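Long-range contact in probable thioesterase (PDB 1Z54), which probably hydrolyses the thioester bond of fatty acyl-CoA substrates: residues A[82-87]-A[115-119]. Sequence-based numbering, arbitrary orientation.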
# COMPACT_ATOMS: atom_id res chain seq x y z
N LEU A 82 18.87 1.22 23.39
CA LEU A 82 19.42 -0.08 23.00
C LEU A 82 19.69 -0.96 24.21
O LEU A 82 20.51 -0.62 25.06
CB LEU A 82 20.73 0.11 22.23
CG LEU A 82 21.51 -1.19 21.94
CD1 LEU A 82 20.77 -1.99 20.88
CD2 LEU A 82 22.93 -0.87 21.47
N SER A 83 18.99 -2.09 24.30
CA SER A 83 19.19 -3.02 25.39
C SER A 83 19.59 -4.35 24.77
O SER A 83 19.77 -4.44 23.55
CB SER A 83 17.91 -3.20 26.21
OG SER A 83 16.90 -3.83 25.44
N SER A 84 19.74 -5.38 25.59
CA SER A 84 20.13 -6.69 25.07
C SER A 84 19.02 -7.35 24.26
O SER A 84 19.29 -8.16 23.37
CB SER A 84 20.55 -7.61 26.23
OG SER A 84 19.52 -7.72 27.21
N ARG A 85 17.76 -7.00 24.53
CA ARG A 85 16.64 -7.60 23.82
C ARG A 85 15.74 -6.63 23.06
O ARG A 85 14.79 -7.06 22.42
CB ARG A 85 15.76 -8.38 24.80
CG ARG A 85 16.47 -9.52 25.52
CD ARG A 85 15.75 -9.86 26.83
NE ARG A 85 16.41 -10.94 27.57
CZ ARG A 85 16.45 -12.20 27.17
NH1 ARG A 85 15.87 -12.56 26.03
NH2 ARG A 85 17.06 -13.12 27.91
N ALA A 86 16.05 -5.33 23.12
CA ALA A 86 15.21 -4.34 22.45
C ALA A 86 15.94 -3.12 21.91
O ALA A 86 17.06 -2.80 22.33
CB ALA A 86 14.10 -3.88 23.40
N LEU A 87 15.27 -2.42 20.98
CA LEU A 87 15.82 -1.21 20.37
C LEU A 87 14.69 -0.20 20.19
O LEU A 87 13.53 -0.58 20.02
CB LEU A 87 16.39 -1.50 18.98
CG LEU A 87 17.07 -2.82 18.64
CD1 LEU A 87 16.06 -3.96 18.60
CD2 LEU A 87 17.74 -2.68 17.28
N ALA A 115 11.52 -14.54 20.78
CA ALA A 115 12.13 -13.32 21.29
C ALA A 115 13.43 -13.72 21.99
O ALA A 115 13.46 -14.68 22.77
CB ALA A 115 11.19 -12.64 22.28
N ALA A 116 14.50 -13.00 21.70
CA ALA A 116 15.78 -13.31 22.31
C ALA A 116 16.70 -12.10 22.32
O ALA A 116 16.35 -11.03 21.81
CB ALA A 116 16.45 -14.46 21.56
N ARG A 117 17.87 -12.27 22.92
CA ARG A 117 18.84 -11.19 22.99
C ARG A 117 19.40 -10.95 21.59
O ARG A 117 19.45 -11.86 20.76
CB ARG A 117 20.00 -11.55 23.93
CG ARG A 117 19.60 -12.02 25.32
CD ARG A 117 20.84 -12.18 26.19
NE ARG A 117 21.93 -12.83 25.48
CZ ARG A 117 21.90 -14.08 25.01
NH1 ARG A 117 20.82 -14.83 25.18
NH2 ARG A 117 22.94 -14.58 24.37
N ILE A 118 19.81 -9.72 21.33
CA ILE A 118 20.40 -9.36 20.05
C ILE A 118 21.77 -10.05 19.95
O ILE A 118 22.60 -9.90 20.84
CB ILE A 118 20.61 -7.84 19.94
CG1 ILE A 118 19.25 -7.13 20.02
CG2 ILE A 118 21.35 -7.51 18.66
CD1 ILE A 118 19.35 -5.63 20.11
N PRO A 119 22.01 -10.82 18.88
CA PRO A 119 23.31 -11.49 18.75
C PRO A 119 24.48 -10.53 18.95
O PRO A 119 24.43 -9.38 18.54
CB PRO A 119 23.25 -12.10 17.34
CG PRO A 119 22.15 -11.34 16.64
CD PRO A 119 21.14 -11.13 17.74
O HOH W 1 13.91 -9.56 22.29
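The guanidinium of Arg-85 carries CG of Arg-117 over the centre of one face, 3.7 Å from Arg-85 CZ, while CA of Ala-116 approaches obliquely, 3.8 Å from Arg-85 NH1. The two guanidinium planes stand 80° apart; chi1 of Arg-117 (-52°) sets CG over the plane, and the chain then bends at chi3. Arginine suits this solvent-exposed side of the contact: its flat group can lie on a methylene while its N-H groups still face water, and Arg-85 NH2 and Arg-117 NH1 stay 5.0 Å apart. The backbones are joined by one short hydrogen bond, from Ile-118 N to Ser-84 O at 2.6 Å, the donor lying almost in line with the carbonyl; Arg-117 CA adds a CH...O contact to the same oxygen. A water also links Arg-85 O to Ala-116 O. Deeper in, Ile-118 presses CD1 against Leu-82 CD1 (4.0 Å) and Leu-87 CG (3.9 Å), which flank the turn; its extended chi2 (172°) gives the reach. This branched apolar chain fits a buried place, resting also on Cys-109, and both leucines pack on Leu-126. Ala-86 O accepts both N and, at 3.3 Å, OG of Ser-83, a small polar residue suited to an exposed turn. The contact thus fastens the beta-hairpin turn between strands 72-82 and 86-95 of the antiparallel hotdog-fold sheet to the loop leading into the C-terminal helix 120-129.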